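Local coordinates for protein Sso-CP2 metallo-carboxypetidase (Sulfolobus solfataricus, PDB 4MMO) that probably cleaves residues from the carboxyl end of peptides as a zinc-dependent carboxypeptidase of the M20 family, at residues L113-H118 and H426-L431; K122-V127 and F430-P435; G181-E186 and I338-F343; C282-F287 and A306-R311. All coordinates share one frame; numbering follows the deposited sequence.

Interaction 1. Residues L113-H118 and H426-L431; sequences LFAIKH and HTEEFL
One hydrogen bond carries the polar side of this helix pair. H118 ND1 donates to E428 OE2 at 2.5 Å, a very short bond whose N-H...O angle of 140° is well off straight. The oxygen lies near the ring plane, at the imidazole edge, and is met nearly along its C-O axis, while ring and carboxylate are twisted 51° apart. CG of H118 is anti to its carbonyl carbon, and E428 runs extended beyond CG, so the glutamate spans the gap to the ring. The other ring nitrogen, NE2, bonds E4 OE2; a histidine gripped by two carboxylates is likely to be drawn toward its protonated form. F114 O lies 3.0 Å above the plane of the H118 ring, toward its rim.

Helices 102-121 and 417-433 of the zinc-peptidase domain cross here at -53°, the short axes 8.5 Å apart, and both lie against the mixed sheet, L113 and I116 resting on strand 128-134 and L431 on strand 65-71.

The apolar contacts centre on A115. Its CB lies 3.4 Å from T427 CB and 3.6 Å from E428 CG, and the small methyl permits this close approach. T427 also touches A115 CB with CG2, while OG1 bonds back to A423 O in its own helix. Deeper toward the sheet, I116 CG1 meets L431 CD1 at 3.9 Å, the two chains crossing obliquely.

Interaction 2. Residues K122-V127 and F430-P435; sequences KNELNV and FLKLYP
The backbone of 122-127 runs irregularly past the C-terminal end of helix 417-433, with V127 and P435 its closest CA pair, and no direct hydrogen bond joins the two segments. This is the link between helix 102-121 and strand 128-134 of the mixed sheet; it begins with a Schellman motif, in which N123, at positive phi, is the C-prime residue that ends the helix. V127 does most of the apolar work. Its CG1, in the crowded position between backbone N and carbonyl carbon (chi1 52°), meets L431 CD2 at 4.1 Å. CG2 points into the edge of the Y434 ring, in its plane, 3.8 Å from CE2. An alanine here would lose both branches and would probably loosen the packing of L431 and the Y434 edge against this loop. The far end of Y434 is held by S159 through OH, and its ring also receives K64 in a cation-pi contact. P435 CB abuts N126 O at 3.2 Å. On the outer side, extended E124 and K432 cross obliquely in a long salt bridge, OE1 to NZ 3.6 Å. Two waters bridge the segments: one molecule links N126 ND2 to K432 O, and another accepts from N126 N and donates to both E124 O and L431 O, the last at 2.7 Å.

Interaction 3. Residues G181-E186 and I338-F343; sequences GLLYVE and ILAHGF
Strands 178-190 and 337-348 pair antiparallel in the sheet of the M20 dimerisation region. Two hydrogen-bonded pairs, Y184 with H341 and E186 with L339, flank the non-hydrogen-bonded pair V185 with A340. The E186 N to L339 O bond is short (2.7 Å) and nearly straight (171°), whereas H341 N reaches Y184 O from above the carbonyl plane. H341 takes the crowded rotamer, CG between backbone N and carbonyl carbon (chi1 62°), which lays its ring over Y184 CB, 3.6 Å from the imidazole centroid in a CH-pi contact over the face. The two rings are nearly parallel but slid apart, with little overlap. An alanine in place of H341 would remove the imidazole face that covers Y184 CB, and would probably leave the tyrosine side chain less firmly fixed. G342, at positive phi, allows Y184 CD2 close by, where a CB would clash. On the face of V185 and A340, V185 CG1 touches I338 CG2 at 3.9 Å; farther along, L183 CD1 presses on F343 CE2. Strand 299-312 pairs with 181-186 along its other edge, helix 318-331 packs on I338 and A340, and S296 of the second subunit touches Y184 and H341.

Interaction 4. Residues C282-F287 and A306-R311; sequences CNVDGF and AKLDFR. With SO4 (sulfate ion), chain D.
C282, just ahead of the first strand of the beta hairpin 283-290/299-312, sets its sulfur obliquely beside the F310 ring, C282 SG to F310 CE2 3.5 Å. N283 and D309 form a hydrogen-bonded pair, and their side chains repeat the link: N283 ND2 donates to the syn lone pair of D309 OD1 at 2.9 Å, and also bonds I299 O of the second subunit. V284 CG2 packs on L308 CD2 (3.6 Å). At D285 and G286, both facing K307, a classic beta bulge shifts the register; D285 N bonds K307 O at 2.8 Å, G286 N only weakly. D285 OD2 lies 2.7 Å from D309 OD1, while D285 OD1 accepts from I299 N of the second subunit. F287 CD1 ends the row on A306 CB. At the other end, R311 NH1 donates to O4 of a sulfate, probably from the crystallisation liquor (2.7 Å). Strand 178-190 flanks 306-311, helix 207-218 packs on C282, F287 and L308, and G286 and F287 pair with a strand of the second subunit, continuing the sheet.

Overall arrangement
The four contacts fall into two groups on opposite sides of the chain's centre. Interactions 1 and 2, their centres about 8 Å apart, overlap on helix 417-433, where L431 serves both. Interactions 3 and 4, their centres about 9 Å apart, belong to one antiparallel sheet: strands 181-186 and 306-311 are neighbours in it, with probable hydrogen bonds from L308 N to V185 O (2.7 Å) and from F310 N to L183 O. The groups do not touch, interactions 1 and 3 being about 23 Å apart at their nearest atoms. Zinc, bound by H71, D104 and E163, lies about 12 Å from the Y184 side chain; the T427 side chain is about 12 Å from that of E163. Interactions 3 and 4 both meet the second subunit.

Interaction 1. Residues L113-H118 and H426-L431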
loop_
_atom_site.group_PDB
_atom_site.type_symbol
_atom_site.label_atom_id
_atom_site.label_comp_id
_atom_site.label_asym_id
_atom_site.label_seq_id
_atom_site.Cartn_x
_atom_site.Cartn_y
_atom_site.Cartn_z
ATOM N N LEU A 113 -22.782 26.318 23.877
ATOM C CA LEU A 113 -23.167 27.688 23.533
ATOM C C LEU A 113 -24.544 28.038 24.080
ATOM O O LEU A 113 -24.756 29.134 24.595
ATOM C CB LEU A 113 -23.177 27.882 22.013
ATOM C CG LEU A 113 -21.986 28.584 21.363
ATOM C CD1 LEU A 113 -22.195 28.648 19.855
ATOM C CD2 LEU A 113 -21.783 29.982 21.919
ATOM N N PHE A 114 -25.484 27.109 23.951
ATOM C CA PHE A 114 -26.840 27.352 24.407
ATOM C C PHE A 114 -26.932 27.314 25.938
ATOM O O PHE A 114 -27.774 27.993 26.521
ATOM C CB PHE A 114 -27.814 26.370 23.755
ATOM C CG PHE A 114 -28.295 26.822 22.402
ATOM C CD1 PHE A 114 -29.252 27.818 22.295
ATOM C CD2 PHE A 114 -27.775 26.270 21.240
ATOM C CE1 PHE A 114 -29.691 28.249 21.059
ATOM C CE2 PHE A 114 -28.212 26.697 19.999
ATOM C CZ PHE A 114 -29.170 27.688 19.909
ATOM N N ALA A 115 -26.058 26.547 26.583
ATOM C CA ALA A 115 -25.980 26.559 28.042
ATOM C C ALA A 115 -25.561 27.944 28.520
ATOM O O ALA A 115 -26.176 28.510 29.422
ATOM C CB ALA A 115 -25.001 25.510 28.542
ATOM N N ILE A 116 -24.521 28.493 27.899
ATOM C CA ILE A 116 -24.022 29.811 28.269
ATOM C C ILE A 116 -25.115 30.851 28.073
ATOM O O ILE A 116 -25.295 31.740 28.907
ATOM C CB ILE A 116 -22.778 30.193 27.445
ATOM C CG1 ILE A 116 -21.625 29.241 27.768
ATOM C CG2 ILE A 116 -22.349 31.634 27.730
ATOM C CD1 ILE A 116 -20.444 29.347 26.811
ATOM N N LYS A 117 -25.844 30.726 26.969
ATOM C CA LYS A 117 -26.937 31.635 26.655
ATOM C C LYS A 117 -27.998 31.612 27.745
ATOM O O LYS A 117 -28.484 32.659 28.174
ATOM C CB LYS A 117 -27.583 31.239 25.330
ATOM C CG LYS A 117 -28.721 32.146 24.899
ATOM C CD LYS A 117 -29.452 31.579 23.693
ATOM C CE LYS A 117 -30.239 32.657 22.973
ATOM N NZ LYS A 117 -31.116 33.433 23.890
ATOM N N HIS A 118 -28.368 30.412 28.173
ATOM C CA HIS A 118 -29.404 30.255 29.180
ATOM C C HIS A 118 -28.998 30.951 30.474
ATOM O O HIS A 118 -29.778 31.711 31.048
ATOM C CB HIS A 118 -29.690 28.773 29.421
ATOM C CG HIS A 118 -30.311 28.086 28.244
ATOM N ND1 HIS A 118 -30.580 26.733 28.225
ATOM C CD2 HIS A 118 -30.716 28.565 27.045
ATOM C CE1 HIS A 118 -31.121 26.411 27.065
ATOM N NE2 HIS A 118 -31.215 27.504 26.328
ATOM N N HIS A 426 -25.934 19.426 31.181
ATOM C CA HIS A 426 -24.658 19.135 31.826
ATOM C C HIS A 426 -23.771 20.373 31.877
ATOM O O HIS A 426 -23.107 20.630 32.882
ATOM C CB HIS A 426 -23.941 18.004 31.084
ATOM C CG HIS A 426 -22.690 17.531 31.751
ATOM N ND1 HIS A 426 -21.867 16.572 31.192
ATOM C CD2 HIS A 426 -22.115 17.866 32.932
ATOM C CE1 HIS A 426 -20.845 16.346 31.992
ATOM N NE2 HIS A 426 -20.970 17.122 33.058
ATOM N N THR A 427 -23.764 21.147 30.798
ATOM C CA THR A 427 -22.909 22.325 30.730
ATOM C C THR A 427 -23.394 23.395 31.699
ATOM O O THR A 427 -22.593 24.048 32.367
ATOM C CB THR A 427 -22.883 22.932 29.314
ATOM O OG1 THR A 427 -22.487 21.934 28.361
ATOM C CG2 THR A 427 -21.918 24.115 29.260
ATOM N N GLU A 428 -24.710 23.582 31.743
ATOM C CA GLU A 428 -25.332 24.543 32.649
ATOM C C GLU A 428 -24.950 24.247 34.095
ATOM O O GLU A 428 -24.442 25.119 34.799
ATOM C CB GLU A 428 -26.854 24.520 32.489
ATOM C CG GLU A 428 -27.354 25.329 31.301
ATOM C CD GLU A 428 -28.827 25.103 30.994
ATOM O OE1 GLU A 428 -29.409 24.113 31.484
ATOM O OE2 GLU A 428 -29.403 25.917 30.248
ATOM N N GLU A 429 -25.181 23.012 34.527
ATOM C CA GLU A 429 -24.830 22.602 35.883
ATOM C C GLU A 429 -23.335 22.744 36.125
ATOM O O GLU A 429 -22.916 23.142 37.212
ATOM C CB GLU A 429 -25.268 21.161 36.148
ATOM C CG GLU A 429 -26.723 21.022 36.571
ATOM C CD GLU A 429 -27.021 21.733 37.880
ATOM O OE1 GLU A 429 -28.198 22.080 38.110
ATOM O OE2 GLU A 429 -26.080 21.946 38.677
ATOM N N PHE A 430 -22.526 22.436 35.112
ATOM C CA PHE A 430 -21.085 22.562 35.264
ATOM C C PHE A 430 -20.687 24.015 35.510
ATOM O O PHE A 430 -19.850 24.294 36.364
ATOM C CB PHE A 430 -20.341 22.009 34.048
ATOM C CG PHE A 430 -18.931 22.511 33.932
ATOM C CD1 PHE A 430 -17.942 22.039 34.782
ATOM C CD2 PHE A 430 -18.599 23.471 32.988
ATOM C CE1 PHE A 430 -16.644 22.511 34.689
ATOM C CE2 PHE A 430 -17.304 23.947 32.892
ATOM C CZ PHE A 430 -16.324 23.465 33.743
ATOM N N LEU A 431 -21.302 24.936 34.775
ATOM C CA LEU A 431 -20.964 26.353 34.878
ATOM C C LEU A 431 -21.480 26.988 36.177
ATOM O O LEU A 431 -20.924 27.973 36.652
ATOM C CB LEU A 431 -21.525 27.125 33.676
ATOM C CG LEU A 431 -20.935 26.840 32.282
ATOM C CD1 LEU A 431 -21.769 27.526 31.222
ATOM C CD2 LEU A 431 -19.490 27.298 32.178
#

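Interaction 2. Residues K122-V127 and F430-P435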
loop_
_atom_site.group_PDB
_atom_site.type_symbol
_atom_site.label_atom_id
_atom_site.label_comp_id
_atom_site.label_asym_id
_atom_site.label_seq_id
_atom_site.Cartn_x
_atom_site.Cartn_y
_atom_site.Cartn_z
ATOM N N LYS A 122 -30.546 34.561 32.385
ATOM C CA LYS A 122 -31.060 34.557 33.751
ATOM C C LYS A 122 -30.128 35.294 34.711
ATOM O O LYS A 122 -30.354 35.299 35.922
ATOM C CB LYS A 122 -31.242 33.120 34.244
ATOM C CG LYS A 122 -32.129 32.252 33.370
ATOM C CD LYS A 122 -32.293 30.869 33.992
ATOM C CE LYS A 122 -32.669 29.812 32.967
ATOM N NZ LYS A 122 -31.641 28.733 32.884
ATOM N N ASN A 123 -29.084 35.916 34.171
ATOM C CA ASN A 123 -28.058 36.552 34.992
ATOM C C ASN A 123 -27.491 35.587 36.036
ATOM O O ASN A 123 -27.291 35.953 37.195
ATOM C CB ASN A 123 -28.605 37.820 35.657
ATOM C CG ASN A 123 -28.595 39.017 34.723
ATOM O OD1 ASN A 123 -27.686 39.846 34.767
ATOM N ND2 ASN A 123 -29.606 39.109 33.868
ATOM N N GLU A 124 -27.229 34.355 35.607
ATOM C CA GLU A 124 -26.717 33.310 36.492
ATOM C C GLU A 124 -25.291 32.873 36.141
ATOM O O GLU A 124 -24.766 31.936 36.743
ATOM C CB GLU A 124 -27.646 32.091 36.461
ATOM C CG GLU A 124 -29.038 32.359 37.011
ATOM C CD GLU A 124 -29.913 31.116 37.041
ATOM O OE1 GLU A 124 -29.594 30.138 36.334
ATOM O OE2 GLU A 124 -30.922 31.119 37.775
ATOM N N LEU A 125 -24.666 33.541 35.173
ATOM C CA LEU A 125 -23.296 33.204 34.787
ATOM C C LEU A 125 -22.289 33.890 35.705
ATOM O O LEU A 125 -22.181 35.118 35.721
ATOM C CB LEU A 125 -23.023 33.586 33.328
ATOM C CG LEU A 125 -21.648 33.173 32.789
ATOM C CD1 LEU A 125 -21.503 31.659 32.758
ATOM C CD2 LEU A 125 -21.397 33.759 31.406
ATOM N N ASN A 126 -21.546 33.087 36.458
ATOM C CA ASN A 126 -20.613 33.604 37.453
ATOM C C ASN A 126 -19.189 33.137 37.194
ATOM O O ASN A 126 -18.396 32.938 38.119
ATOM C CB ASN A 126 -21.070 33.200 38.856
ATOM C CG ASN A 126 -22.393 33.832 39.233
ATOM O OD1 ASN A 126 -22.464 35.031 39.498
ATOM N ND2 ASN A 126 -23.448 33.030 39.256
ATOM N N VAL A 127 -18.881 32.962 35.915
ATOM C CA VAL A 127 -17.533 32.648 35.471
ATOM C C VAL A 127 -17.325 33.291 34.107
ATOM O O VAL A 127 -18.184 33.200 33.232
ATOM C CB VAL A 127 -17.304 31.116 35.396
ATOM C CG1 VAL A 127 -18.384 30.443 34.571
ATOM C CG2 VAL A 127 -15.919 30.790 34.849
ATOM N N PHE A 430 -22.526 22.436 35.112
ATOM C CA PHE A 430 -21.085 22.562 35.264
ATOM C C PHE A 430 -20.687 24.015 35.510
ATOM O O PHE A 430 -19.850 24.294 36.364
ATOM C CB PHE A 430 -20.341 22.009 34.048
ATOM C CG PHE A 430 -18.931 22.511 33.932
ATOM C CD1 PHE A 430 -17.942 22.039 34.782
ATOM C CD2 PHE A 430 -18.599 23.471 32.988
ATOM C CE1 PHE A 430 -16.644 22.511 34.689
ATOM C CE2 PHE A 430 -17.304 23.947 32.892
ATOM C CZ PHE A 430 -16.324 23.465 33.743
ATOM N N LEU A 431 -21.302 24.936 34.775
ATOM C CA LEU A 431 -20.964 26.353 34.878
ATOM C C LEU A 431 -21.480 26.988 36.177
ATOM O O LEU A 431 -20.924 27.973 36.652
ATOM C CB LEU A 431 -21.525 27.125 33.676
ATOM C CG LEU A 431 -20.935 26.840 32.282
ATOM C CD1 LEU A 431 -21.769 27.526 31.222
ATOM C CD2 LEU A 431 -19.490 27.298 32.178
ATOM N N LYS A 432 -22.561 26.445 36.726
ATOM C CA LYS A 432 -23.107 26.941 37.987
ATOM C C LYS A 432 -22.220 26.504 39.142
ATOM O O LYS A 432 -22.068 27.209 40.135
ATOM C CB LYS A 432 -24.523 26.405 38.200
ATOM C CG LYS A 432 -25.599 27.139 37.423
ATOM C CD LYS A 432 -26.909 26.372 37.441
ATOM C CE LYS A 432 -28.096 27.301 37.269
ATOM N NZ LYS A 432 -29.312 26.573 36.814
ATOM N N LEU A 433 -21.611 25.338 38.974
ATOM C CA LEU A 433 -20.910 24.648 40.042
ATOM C C LEU A 433 -19.428 25.018 40.108
ATOM O O LEU A 433 -18.862 25.164 41.196
ATOM C CB LEU A 433 -21.071 23.149 39.811
ATOM C CG LEU A 433 -20.719 22.157 40.910
ATOM C CD1 LEU A 433 -21.390 22.509 42.228
ATOM C CD2 LEU A 433 -21.149 20.788 40.440
ATOM N N TYR A 434 -18.804 25.176 38.943
ATOM C CA TYR A 434 -17.381 25.513 38.871
ATOM C C TYR A 434 -16.996 26.737 39.709
ATOM O O TYR A 434 -16.009 26.695 40.445
ATOM C CB TYR A 434 -16.951 25.724 37.415
ATOM C CG TYR A 434 -15.534 26.231 37.264
ATOM C CD1 TYR A 434 -14.456 25.493 37.734
ATOM C CD2 TYR A 434 -15.273 27.446 36.649
ATOM C CE1 TYR A 434 -13.161 25.952 37.598
ATOM C CE2 TYR A 434 -13.979 27.911 36.503
ATOM C CZ TYR A 434 -12.928 27.161 36.979
ATOM O OH TYR A 434 -11.643 27.626 36.838
ATOM N N PRO A 435 -17.770 27.829 39.607
ATOM C CA PRO A 435 -17.359 29.036 40.332
ATOM C C PRO A 435 -17.558 28.977 41.855
ATOM O O PRO A 435 -16.950 29.785 42.557
ATOM C CB PRO A 435 -18.229 30.135 39.712
ATOM C CG PRO A 435 -19.411 29.436 39.178
ATOM C CD PRO A 435 -18.961 28.068 38.772
HETATM O O HOH W 1 -22.120 30.391 36.541
HETATM O O HOH W 2 -23.228 30.065 39.819
#

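Interaction 3. Residues G181-E186 and I338-F343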
loop_
_atom_site.group_PDB
_atom_site.type_symbol
_atom_site.label_atom_id
_atom_site.label_comp_id
_atom_site.label_asym_id
_atom_site.label_seq_id
_atom_site.Cartn_x
_atom_site.Cartn_y
_atom_site.Cartn_z
ATOM N N GLY A 181 0.161 11.642 23.137
ATOM C CA GLY A 181 0.797 12.513 22.169
ATOM C C GLY A 181 0.785 11.869 20.800
ATOM O O GLY A 181 0.250 10.772 20.634
ATOM N N LEU A 182 1.385 12.537 19.820
ATOM C CA LEU A 182 1.347 12.043 18.454
ATOM C C LEU A 182 2.513 12.527 17.602
ATOM O O LEU A 182 2.966 13.662 17.732
ATOM C CB LEU A 182 0.027 12.450 17.797
ATOM C CG LEU A 182 -0.260 11.866 16.413
ATOM C CD1 LEU A 182 -0.222 10.346 16.427
ATOM C CD2 LEU A 182 -1.613 12.352 15.939
ATOM N N LEU A 183 2.979 11.642 16.726
ATOM C CA LEU A 183 3.990 11.965 15.729
ATOM C C LEU A 183 3.679 11.207 14.441
ATOM O O LEU A 183 3.809 9.985 14.400
ATOM C CB LEU A 183 5.384 11.576 16.235
ATOM C CG LEU A 183 6.536 11.795 15.246
ATOM C CD1 LEU A 183 6.745 13.279 14.986
ATOM C CD2 LEU A 183 7.823 11.150 15.739
ATOM N N TYR A 184 3.249 11.927 13.405
ATOM C CA TYR A 184 3.073 11.340 12.079
ATOM C C TYR A 184 4.388 11.414 11.323
ATOM O O TYR A 184 5.065 12.439 11.346
ATOM C CB TYR A 184 2.012 12.080 11.259
ATOM C CG TYR A 184 0.584 11.874 11.699
ATOM C CD1 TYR A 184 0.021 10.606 11.723
ATOM C CD2 TYR A 184 -0.214 12.955 12.059
ATOM C CE1 TYR A 184 -1.291 10.415 12.116
ATOM C CE2 TYR A 184 -1.530 12.776 12.449
ATOM C CZ TYR A 184 -2.063 11.504 12.473
ATOM O OH TYR A 184 -3.370 11.323 12.864
ATOM N N VAL A 185 4.736 10.330 10.640
ATOM C CA VAL A 185 5.955 10.289 9.846
ATOM C C VAL A 185 5.709 9.558 8.536
ATOM O O VAL A 185 4.996 8.553 8.498
ATOM C CB VAL A 185 7.096 9.597 10.613
ATOM C CG1 VAL A 185 8.300 9.344 9.707
ATOM C CG2 VAL A 185 7.504 10.438 11.807
ATOM N N GLU A 186 6.298 10.078 7.466
ATOM C CA GLU A 186 6.292 9.398 6.180
ATOM C C GLU A 186 7.718 9.120 5.739
ATOM O O GLU A 186 8.553 10.023 5.718
ATOM C CB GLU A 186 5.580 10.228 5.122
ATOM C CG GLU A 186 5.678 9.612 3.735
ATOM C CD GLU A 186 4.639 10.147 2.776
ATOM O OE1 GLU A 186 4.372 11.369 2.804
ATOM O OE2 GLU A 186 4.085 9.342 2.000
ATOM N N ILE A 338 12.577 11.716 4.888
ATOM C CA ILE A 338 11.731 11.600 6.066
ATOM C C ILE A 338 10.910 12.873 6.197
ATOM O O ILE A 338 11.460 13.972 6.248
ATOM C CB ILE A 338 12.537 11.417 7.358
ATOM C CG1 ILE A 338 13.672 10.413 7.160
ATOM C CG2 ILE A 338 11.608 10.968 8.482
ATOM C CD1 ILE A 338 14.643 10.366 8.318
ATOM N N LEU A 339 9.594 12.712 6.243
ATOM C CA LEU A 339 8.671 13.828 6.386
ATOM C C LEU A 339 7.846 13.616 7.651
ATOM O O LEU A 339 7.374 12.510 7.901
ATOM C CB LEU A 339 7.752 13.899 5.171
ATOM C CG LEU A 339 8.455 13.938 3.813
ATOM C CD1 LEU A 339 7.491 13.544 2.705
ATOM C CD2 LEU A 339 9.035 15.318 3.555
ATOM N N ALA A 340 7.676 14.671 8.444
ATOM C CA ALA A 340 6.926 14.580 9.695
ATOM C C ALA A 340 5.899 15.698 9.830
ATOM O O ALA A 340 6.013 16.737 9.186
ATOM C CB ALA A 340 7.875 14.606 10.869
ATOM N N HIS A 341 4.897 15.474 10.677
ATOM C CA HIS A 341 3.911 16.499 11.006
ATOM C C HIS A 341 3.028 16.056 12.170
ATOM O O HIS A 341 3.104 14.916 12.624
ATOM C CB HIS A 341 3.038 16.832 9.794
ATOM C CG HIS A 341 2.239 15.673 9.284
ATOM N ND1 HIS A 341 2.751 14.742 8.404
ATOM C CD2 HIS A 341 0.960 15.298 9.526
ATOM C CE1 HIS A 341 1.822 13.844 8.129
ATOM N NE2 HIS A 341 0.726 14.158 8.796
ATOM N N GLY A 342 2.201 16.972 12.657
ATOM C CA GLY A 342 1.262 16.668 13.718
ATOM C C GLY A 342 1.916 16.325 15.043
ATOM O O GLY A 342 1.446 15.440 15.759
ATOM N N PHE A 343 2.998 17.023 15.374
ATOM C CA PHE A 343 3.640 16.850 16.670
ATOM C C PHE A 343 2.655 17.260 17.763
ATOM O O PHE A 343 2.196 18.398 17.793
ATOM C CB PHE A 343 4.911 17.699 16.768
ATOM C CG PHE A 343 5.938 17.398 15.706
ATOM C CD1 PHE A 343 5.846 17.971 14.448
ATOM C CD2 PHE A 343 7.004 16.557 15.973
ATOM C CE1 PHE A 343 6.791 17.700 13.470
ATOM C CE2 PHE A 343 7.952 16.282 15.003
ATOM C CZ PHE A 343 7.845 16.855 13.749
#

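Interaction 4. Residues C282-F287 and A306-R311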
loop_
_atom_site.group_PDB
_atom_site.type_symbol
_atom_site.label_atom_id
_atom_site.label_comp_id
_atom_site.label_asym_id
_atom_site.label_seq_id
_atom_site.Cartn_x
_atom_site.Cartn_y
_atom_site.Cartn_z
ATOM N N CYS A 282 4.182 2.372 17.941
ATOM C CA CYS A 282 4.750 2.668 16.634
ATOM C C CYS A 282 3.938 1.884 15.617
ATOM O O CYS A 282 4.185 0.702 15.394
ATOM C CB CYS A 282 6.219 2.258 16.552
ATOM S SG CYS A 282 6.897 2.340 14.868
ATOM N N ASN A 283 2.960 2.550 15.014
ATOM C CA ASN A 283 2.006 1.895 14.132
ATOM C C ASN A 283 2.229 2.252 12.663
ATOM O O ASN A 283 2.574 3.389 12.335
ATOM C CB ASN A 283 0.590 2.279 14.554
ATOM C CG ASN A 283 -0.469 1.651 13.679
ATOM O OD1 ASN A 283 -0.695 0.442 13.733
ATOM N ND2 ASN A 283 -1.133 2.470 12.874
ATOM N N VAL A 284 2.035 1.270 11.786
ATOM C CA VAL A 284 2.117 1.498 10.347
ATOM C C VAL A 284 0.716 1.749 9.804
ATOM O O VAL A 284 -0.141 0.867 9.845
ATOM C CB VAL A 284 2.761 0.299 9.613
ATOM C CG1 VAL A 284 2.791 0.537 8.104
ATOM C CG2 VAL A 284 4.169 0.044 10.136
ATOM N N ASP A 285 0.487 2.958 9.301
ATOM C CA ASP A 285 -0.814 3.326 8.754
ATOM C C ASP A 285 -0.902 2.936 7.294
ATOM O O ASP A 285 -1.991 2.722 6.759
ATOM C CB ASP A 285 -1.045 4.833 8.872
ATOM C CG ASP A 285 -0.972 5.319 10.291
ATOM O OD1 ASP A 285 -1.979 5.187 11.019
ATOM O OD2 ASP A 285 0.094 5.831 10.680
ATOM N N GLY A 286 0.249 2.860 6.641
ATOM C CA GLY A 286 0.274 2.593 5.221
ATOM C C GLY A 286 1.632 2.183 4.704
ATOM O O GLY A 286 2.669 2.601 5.215
ATOM N N PHE A 287 1.608 1.337 3.685
ATOM C CA PHE A 287 2.803 0.962 2.957
ATOM C C PHE A 287 2.397 0.695 1.514
ATOM O O PHE A 287 1.559 -0.166 1.245
ATOM C CB PHE A 287 3.447 -0.276 3.583
ATOM C CG PHE A 287 4.754 -0.673 2.947
ATOM C CD1 PHE A 287 5.961 -0.320 3.527
ATOM C CD2 PHE A 287 4.774 -1.405 1.777
ATOM C CE1 PHE A 287 7.160 -0.688 2.942
ATOM C CE2 PHE A 287 5.967 -1.774 1.195
ATOM C CZ PHE A 287 7.159 -1.414 1.777
ATOM N N ALA A 306 6.092 4.620 3.215
ATOM C CA ALA A 306 5.319 4.134 4.344
ATOM C C ALA A 306 4.943 5.306 5.245
ATOM O O ALA A 306 5.661 6.304 5.302
ATOM C CB ALA A 306 6.126 3.108 5.122
ATOM N N LYS A 307 3.813 5.177 5.936
ATOM C CA LYS A 307 3.337 6.195 6.858
ATOM C C LYS A 307 3.203 5.610 8.259
ATOM O O LYS A 307 2.546 4.585 8.454
ATOM C CB LYS A 307 1.996 6.757 6.391
ATOM C CG LYS A 307 2.104 7.679 5.192
ATOM C CD LYS A 307 0.742 8.208 4.769
ATOM C CE LYS A 307 0.814 8.898 3.413
ATOM N NZ LYS A 307 0.423 10.333 3.487
ATOM N N LEU A 308 3.833 6.271 9.224
ATOM C CA LEU A 308 3.861 5.807 10.605
ATOM C C LEU A 308 3.249 6.850 11.523
ATOM O O LEU A 308 3.447 8.052 11.329
ATOM C CB LEU A 308 5.301 5.549 11.055
ATOM C CG LEU A 308 6.180 4.696 10.140
ATOM C CD1 LEU A 308 7.631 4.781 10.587
ATOM C CD2 LEU A 308 5.707 3.254 10.134
ATOM N N ASP A 309 2.500 6.385 12.517
ATOM C CA ASP A 309 2.053 7.246 13.598
ATOM C C ASP A 309 2.527 6.651 14.919
ATOM O O ASP A 309 2.404 5.446 15.148
ATOM C CB ASP A 309 0.530 7.424 13.572
ATOM C CG ASP A 309 -0.218 6.186 14.032
ATOM O OD1 ASP A 309 -0.261 5.198 13.273
ATOM O OD2 ASP A 309 -0.777 6.206 15.152
ATOM N N PHE A 310 3.109 7.501 15.761
ATOM C CA PHE A 310 3.543 7.111 17.096
ATOM C C PHE A 310 2.611 7.753 18.113
ATOM O O PHE A 310 2.511 8.976 18.161
ATOM C CB PHE A 310 4.963 7.611 17.385
ATOM C CG PHE A 310 6.036 6.998 16.519
ATOM C CD1 PHE A 310 6.300 7.500 15.255
ATOM C CD2 PHE A 310 6.806 5.948 16.990
ATOM C CE1 PHE A 310 7.299 6.948 14.470
ATOM C CE2 PHE A 310 7.803 5.396 16.211
ATOM C CZ PHE A 310 8.051 5.898 14.948
ATOM N N ARG A 311 1.929 6.944 18.918
ATOM C CA ARG A 311 1.141 7.474 20.027
ATOM C C ARG A 311 2.041 7.531 21.249
ATOM O O ARG A 311 2.722 6.557 21.568
ATOM C CB ARG A 311 -0.072 6.597 20.314
ATOM C CG ARG A 311 -1.000 6.419 19.136
ATOM C CD ARG A 311 -1.795 7.673 18.845
ATOM N NE ARG A 311 -2.612 7.499 17.649
ATOM C CZ ARG A 311 -3.671 8.238 17.342
ATOM N NH1 ARG A 311 -4.066 9.216 18.146
ATOM N NH2 ARG A 311 -4.344 7.991 16.228
HETATM S S SO4 D . -7.406 11.095 17.227
HETATM O O1 SO4 D . -7.197 10.604 15.869
HETATM O O2 SO4 D . -7.769 12.522 17.197
HETATM O O3 SO4 D . -8.417 10.204 17.812
HETATM O O4 SO4 D . -6.182 10.967 18.009
#